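Local coordinates for phosphotriesterase family protein (Listeria monocytogenes serotype 4b str. H7858, PDB 3PNZ), which probably hydrolyses phosphorylated sugar lactones, as a zinc-dependent lactonase of the amidohydrolase superfamily, at residues Gly60-Arg73 and Ile87-Trp101. Residues are numbered along the deposited sequence; the frame is centred on the assembly and turned at random.
Sequences GKTIVDATAVDYGR and IQIVGTAGFNKSFLW. With PO4 (phosphate ion), chain K.
Ile63 and Val90 sit at the middle of two parallel strands, Ile63 N donating to Gln88 O and Ile63 O accepting from Val90 N. Ile63, Ile87 and Ile89 suit a buried apolar face, where Ile63 CB meets Ile89 CD1 at 4.0 Å. The other face carries Val64 beside Val90, but also a polar pair: Gln88 NE2 reaches Thr62 OG1 (2.9 Å), almost in its own amide plane. A threonine hydroxyl can accept this N-H while giving its proton to Leu16 O.

At the strand ends Thr92 OG1 donates to Asp65 O (2.7 Å). Asp65 OD1 holds Thr67 OG1, which is hydrogen-bonded to the zinc ligand His24, and Ala66 O is bonded to the carboxylated lysine at position 154.

Beyond, Asp70 CG lies between its backbone N and carbonyl carbon (chi1 50°), turning the carboxylate to the other loop. Asn96 N is shared between OD1 and OD2 (both 3.0 Å), and OD2 also takes Lys97 N and Trp101 NE1 (2.8 Å); bonds to both oxygens fix the carboxylate's rotation. Arg73 NH2 binds Thr92 O; Arg73 NH1 bridges to Glu138 and Glu144.

Lys97 NZ and Asn96 ND2 hold a phosphate ion, probably from the crystallisation liquor, which may mimic the phosphate of a sugar lactone; the side chain of Asn96 lies about 4 Å from a bound zinc ion.

Helix 75-85 joins the strands as a beta-alpha-beta unit of the TIM barrel, between strands 19-23 and 150-152, while helix 45-57 packs against Ile63 and Ile87.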
loop_
_atom_site.group_PDB
_atom_site.type_symbol
_atom_site.label_atom_id
_atom_site.label_comp_id
_atom_site.label_asym_id
_atom_site.label_seq_id
_atom_site.Cartn_x
_atom_site.Cartn_y
_atom_site.Cartn_z
ATOM N N GLY A 60 17.261 2.330 -4.715
ATOM C CA GLY A 60 15.918 1.783 -4.660
ATOM C C GLY A 60 15.586 1.091 -5.972
ATOM O O GLY A 60 16.074 1.500 -7.031
ATOM N N LYS A 61 14.756 0.051 -5.909
ATOM C CA LYS A 61 14.417 -0.726 -7.102
ATOM C C LYS A 61 12.923 -0.761 -7.411
ATOM O O LYS A 61 12.520 -0.732 -8.578
ATOM C CB LYS A 61 14.957 -2.154 -6.972
ATOM C CG LYS A 61 16.473 -2.237 -6.933
ATOM C CD LYS A 61 17.069 -1.587 -8.178
ATOM C CE LYS A 61 18.563 -1.865 -8.314
ATOM N NZ LYS A 61 19.362 -1.302 -7.191
ATOM N N THR A 62 12.101 -0.816 -6.365
ATOM C CA THR A 62 10.669 -1.001 -6.529
ATOM C C THR A 62 9.860 -0.133 -5.571
ATOM O O THR A 62 10.227 0.024 -4.413
ATOM C CB THR A 62 10.284 -2.468 -6.274
ATOM O OG1 THR A 62 10.985 -3.308 -7.202
ATOM C CG2 THR A 62 8.772 -2.680 -6.418
ATOM N N ILE A 63 8.763 0.410 -6.075
ATOM C CA ILE A 63 7.770 1.070 -5.235
ATOM C C ILE A 63 6.420 0.402 -5.402
ATOM O O ILE A 63 5.933 0.222 -6.524
ATOM C CB ILE A 63 7.637 2.570 -5.572
ATOM C CG1 ILE A 63 8.942 3.304 -5.259
ATOM C CG2 ILE A 63 6.453 3.189 -4.815
ATOM C CD1 ILE A 63 8.952 4.739 -5.756
ATOM N N VAL A 64 5.820 0.013 -4.282
ATOM C CA VAL A 64 4.454 -0.480 -4.289
ATOM C C VAL A 64 3.529 0.726 -4.169
ATOM O O VAL A 64 3.512 1.411 -3.145
ATOM C CB VAL A 64 4.188 -1.476 -3.141
ATOM C CG1 VAL A 64 2.753 -1.978 -3.199
ATOM C CG2 VAL A 64 5.157 -2.653 -3.235
ATOM N N ASP A 65 2.780 0.985 -5.234
ATOM C CA ASP A 65 1.894 2.138 -5.315
ATOM C C ASP A 65 0.507 1.729 -4.857
ATOM O O ASP A 65 -0.184 0.986 -5.541
ATOM C CB ASP A 65 1.843 2.631 -6.759
ATOM C CG ASP A 65 0.961 3.853 -6.934
ATOM O OD1 ASP A 65 0.135 4.148 -6.038
ATOM O OD2 ASP A 65 1.093 4.521 -7.978
ATOM N N ALA A 66 0.096 2.223 -3.692
ATOM C CA ALA A 66 -1.121 1.743 -3.059
ATOM C C ALA A 66 -2.374 2.508 -3.491
ATOM O O ALA A 66 -3.442 2.333 -2.909
ATOM C CB ALA A 66 -0.965 1.786 -1.533
ATOM N N THR A 67 -2.246 3.331 -4.527
ATOM C CA THR A 67 -3.368 4.138 -5.003
ATOM C C THR A 67 -4.460 3.251 -5.588
ATOM O O THR A 67 -4.240 2.559 -6.594
ATOM C CB THR A 67 -2.913 5.160 -6.071
ATOM O OG1 THR A 67 -1.783 5.898 -5.582
ATOM C CG2 THR A 67 -4.049 6.113 -6.429
ATOM N N ALA A 68 -5.633 3.283 -4.960
ATOM C CA ALA A 68 -6.769 2.452 -5.361
ATOM C C ALA A 68 -7.767 3.257 -6.195
ATOM O O ALA A 68 -7.563 4.445 -6.420
ATOM C CB ALA A 68 -7.452 1.858 -4.130
ATOM N N VAL A 69 -8.858 2.626 -6.628
ATOM C CA VAL A 69 -9.748 3.254 -7.611
ATOM C C VAL A 69 -10.451 4.502 -7.072
ATOM O O VAL A 69 -10.771 5.418 -7.834
ATOM C CB VAL A 69 -10.795 2.260 -8.168
ATOM C CG1 VAL A 69 -11.893 1.988 -7.140
ATOM C CG2 VAL A 69 -11.389 2.791 -9.464
ATOM N N ASP A 70 -10.671 4.535 -5.759
ATOM C CA ASP A 70 -11.319 5.674 -5.105
ATOM C C ASP A 70 -10.347 6.821 -4.781
ATOM O O ASP A 70 -10.744 7.844 -4.218
ATOM C CB ASP A 70 -12.062 5.209 -3.838
ATOM C CG ASP A 70 -11.197 4.340 -2.920
ATOM O OD1 ASP A 70 -10.064 3.977 -3.299
ATOM O OD2 ASP A 70 -11.652 4.023 -1.798
ATOM N N TYR A 71 -9.082 6.664 -5.156
ATOM C CA TYR A 71 -8.066 7.644 -4.797
ATOM C C TYR A 71 -7.484 8.364 -6.022
ATOM O O TYR A 71 -6.377 8.900 -5.973
ATOM C CB TYR A 71 -6.960 6.988 -3.948
ATOM C CG TYR A 71 -6.334 7.937 -2.951
ATOM C CD1 TYR A 71 -7.054 8.386 -1.851
ATOM C CD2 TYR A 71 -5.036 8.390 -3.115
ATOM C CE1 TYR A 71 -6.495 9.264 -0.936
ATOM C CE2 TYR A 71 -4.462 9.275 -2.200
ATOM C CZ TYR A 71 -5.204 9.704 -1.114
ATOM O OH TYR A 71 -4.650 10.577 -0.200
ATOM N N GLY A 72 -8.245 8.367 -7.118
ATOM C CA GLY A 72 -7.911 9.165 -8.290
ATOM C C GLY A 72 -6.613 8.799 -8.982
ATOM O O GLY A 72 -5.703 9.614 -9.100
ATOM N N ARG A 73 -6.533 7.568 -9.473
ATOM C CA ARG A 73 -5.315 7.102 -10.107
ATOM C C ARG A 73 -4.962 7.921 -11.346
ATOM O O ARG A 73 -5.843 8.416 -12.054
ATOM C CB ARG A 73 -5.446 5.636 -10.516
ATOM C CG ARG A 73 -5.835 4.676 -9.401
ATOM C CD ARG A 73 -5.517 3.274 -9.886
ATOM N NE ARG A 73 -5.944 2.176 -9.027
ATOM C CZ ARG A 73 -7.041 1.450 -9.231
ATOM N NH1 ARG A 73 -7.871 1.738 -10.232
ATOM N NH2 ARG A 73 -7.321 0.439 -8.424
ATOM N N ILE A 87 12.437 2.507 -12.183
ATOM C CA ILE A 87 11.869 1.957 -10.950
ATOM C C ILE A 87 10.673 1.077 -11.274
ATOM O O ILE A 87 9.775 1.478 -12.010
ATOM C CB ILE A 87 11.439 3.078 -9.968
ATOM C CG1 ILE A 87 12.655 3.900 -9.541
ATOM C CG2 ILE A 87 10.708 2.495 -8.749
ATOM C CD1 ILE A 87 13.726 3.088 -8.852
ATOM N N GLN A 88 10.672 -0.130 -10.724
ATOM C CA GLN A 88 9.559 -1.056 -10.910
ATOM C C GLN A 88 8.381 -0.624 -10.052
ATOM O O GLN A 88 8.562 -0.247 -8.891
ATOM C CB GLN A 88 10.007 -2.474 -10.557
ATOM C CG GLN A 88 11.135 -2.949 -11.474
ATOM C CD GLN A 88 11.826 -4.220 -11.015
ATOM O OE1 GLN A 88 12.279 -5.018 -11.843
ATOM N NE2 GLN A 88 11.934 -4.409 -9.709
ATOM N N ILE A 89 7.182 -0.652 -10.625
ATOM C CA ILE A 89 5.983 -0.273 -9.870
ATOM C C ILE A 89 5.029 -1.456 -9.751
ATOM O O ILE A 89 4.672 -2.090 -10.753
ATOM C CB ILE A 89 5.223 0.902 -10.544
ATOM C CG1 ILE A 89 6.131 2.119 -10.734
ATOM C CG2 ILE A 89 3.976 1.287 -9.739
ATOM C CD1 ILE A 89 6.591 2.750 -9.421
ATOM N N VAL A 90 4.616 -1.760 -8.526
ATOM C CA VAL A 90 3.522 -2.698 -8.315
ATOM C C VAL A 90 2.267 -1.872 -8.059
ATOM O O VAL A 90 2.195 -1.147 -7.066
ATOM C CB VAL A 90 3.782 -3.611 -7.103
ATOM C CG1 VAL A 90 2.577 -4.493 -6.828
ATOM C CG2 VAL A 90 5.039 -4.459 -7.332
ATOM N N GLY A 91 1.289 -1.967 -8.951
ATOM C CA GLY A 91 0.049 -1.217 -8.812
ATOM C C GLY A 91 -0.955 -1.936 -7.933
ATOM O O GLY A 91 -0.793 -3.119 -7.632
ATOM N N THR A 92 -1.998 -1.224 -7.518
ATOM C CA THR A 92 -2.954 -1.780 -6.582
ATOM C C THR A 92 -4.383 -1.717 -7.103
ATOM O O THR A 92 -4.871 -0.649 -7.477
ATOM C CB THR A 92 -2.867 -1.024 -5.254
ATOM O OG1 THR A 92 -1.551 -1.193 -4.716
ATOM C CG2 THR A 92 -3.913 -1.536 -4.267
ATOM N N ALA A 93 -5.050 -2.866 -7.112
ATOM C CA ALA A 93 -6.449 -2.951 -7.494
ATOM C C ALA A 93 -7.346 -2.837 -6.261
ATOM O O ALA A 93 -6.914 -3.112 -5.145
ATOM C CB ALA A 93 -6.716 -4.277 -8.199
ATOM N N GLY A 94 -8.590 -2.426 -6.452
ATOM C CA GLY A 94 -9.536 -2.453 -5.349
ATOM C C GLY A 94 -9.834 -1.096 -4.738
ATOM O O GLY A 94 -9.879 -0.096 -5.440
ATOM N N PHE A 95 -9.991 -1.071 -3.415
ATOM C CA PHE A 95 -10.570 0.077 -2.717
ATOM C C PHE A 95 -9.669 0.555 -1.571
ATOM O O PHE A 95 -8.952 -0.244 -0.979
ATOM C CB PHE A 95 -11.948 -0.316 -2.166
ATOM C CG PHE A 95 -12.794 -1.092 -3.140
ATOM C CD1 PHE A 95 -13.674 -0.438 -3.992
ATOM C CD2 PHE A 95 -12.703 -2.472 -3.212
ATOM C CE1 PHE A 95 -14.448 -1.144 -4.894
ATOM C CE2 PHE A 95 -13.474 -3.191 -4.113
ATOM C CZ PHE A 95 -14.350 -2.524 -4.960
ATOM N N ASN A 96 -9.717 1.853 -1.252
ATOM C CA ASN A 96 -8.848 2.430 -0.210
ATOM C C ASN A 96 -9.534 2.621 1.146
ATOM O O ASN A 96 -9.017 2.157 2.163
ATOM C CB ASN A 96 -8.216 3.743 -0.699
ATOM C CG ASN A 96 -7.232 4.362 0.311
ATOM O OD1 ASN A 96 -6.545 5.333 -0.011
ATOM N ND2 ASN A 96 -7.164 3.811 1.517
ATOM N N LYS A 97 -10.685 3.298 1.168
ATOM C CA LYS A 97 -11.403 3.598 2.417
ATOM C C LYS A 97 -12.741 4.305 2.137
ATOM O O LYS A 97 -12.812 5.159 1.256
ATOM C CB LYS A 97 -10.536 4.448 3.362
ATOM C CG LYS A 97 -9.932 5.699 2.727
ATOM C CD LYS A 97 -8.797 6.231 3.584
ATOM C CE LYS A 97 -8.094 7.405 2.939
ATOM N NZ LYS A 97 -6.834 7.753 3.677
ATOM N N SER A 98 -13.779 3.968 2.898
ATOM C CA SER A 98 -15.151 4.338 2.536
ATOM C C SER A 98 -15.488 5.827 2.565
ATOM O O SER A 98 -16.406 6.251 1.865
ATOM C CB SER A 98 -16.180 3.569 3.366
ATOM O OG SER A 98 -16.172 4.003 4.718
ATOM N N PHE A 99 -14.773 6.627 3.352
ATOM C CA PHE A 99 -15.081 8.057 3.368
ATOM C C PHE A 99 -14.800 8.708 2.011
ATOM O O PHE A 99 -15.444 9.687 1.640
ATOM C CB PHE A 99 -14.426 8.804 4.554
ATOM C CG PHE A 99 -12.979 9.205 4.341
ATOM C CD1 PHE A 99 -12.639 10.240 3.478
ATOM C CD2 PHE A 99 -11.964 8.586 5.058
ATOM C CE1 PHE A 99 -11.312 10.624 3.303
ATOM C CE2 PHE A 99 -10.631 8.965 4.888
ATOM C CZ PHE A 99 -10.308 9.985 4.010
ATOM N N LEU A 100 -13.871 8.131 1.254
ATOM C CA LEU A 100 -13.564 8.618 -0.091
ATOM C C LEU A 100 -14.713 8.404 -1.070
ATOM O O LEU A 100 -14.743 9.013 -2.140
ATOM C CB LEU A 100 -12.338 7.893 -0.651
ATOM C CG LEU A 100 -11.016 8.107 0.073
ATOM C CD1 LEU A 100 -9.987 7.124 -0.477
ATOM C CD2 LEU A 100 -10.570 9.553 -0.098
ATOM N N TRP A 101 -15.639 7.525 -0.720
ATOM C CA TRP A 101 -16.641 7.074 -1.686
ATOM C C TRP A 101 -17.696 8.128 -2.008
ATOM O O TRP A 101 -18.530 7.931 -2.895
ATOM C CB TRP A 101 -17.284 5.763 -1.228
ATOM C CG TRP A 101 -16.272 4.665 -1.116
ATOM C CD1 TRP A 101 -14.981 4.696 -1.573
ATOM C CD2 TRP A 101 -16.456 3.380 -0.519
ATOM N NE1 TRP A 101 -14.350 3.508 -1.287
ATOM C CE2 TRP A 101 -15.233 2.685 -0.636
ATOM C CE3 TRP A 101 -17.529 2.752 0.118
ATOM C CZ2 TRP A 101 -15.059 1.393 -0.147
ATOM C CZ3 TRP A 101 -17.356 1.461 0.602
ATOM C CH2 TRP A 101 -16.129 0.798 0.463
HETATM P P PO4 K . -4.166 6.557 2.460
HETATM O O1 PO4 K . -4.317 6.842 0.982
HETATM O O2 PO4 K . -5.285 5.645 2.887
HETATM O O3 PO4 K . -2.862 5.874 2.758
HETATM O O4 PO4 K . -4.172 7.849 3.238
HETATM O O HOH W 1 -1.880 1.755 -7.835
HETATM O O HOH W 2 -5.408 4.611 -2.266
HETATM O O HOH W 3 -12.628 9.987 -3.877
HETATM O O HOH W 4 -6.497 10.605 2.581
#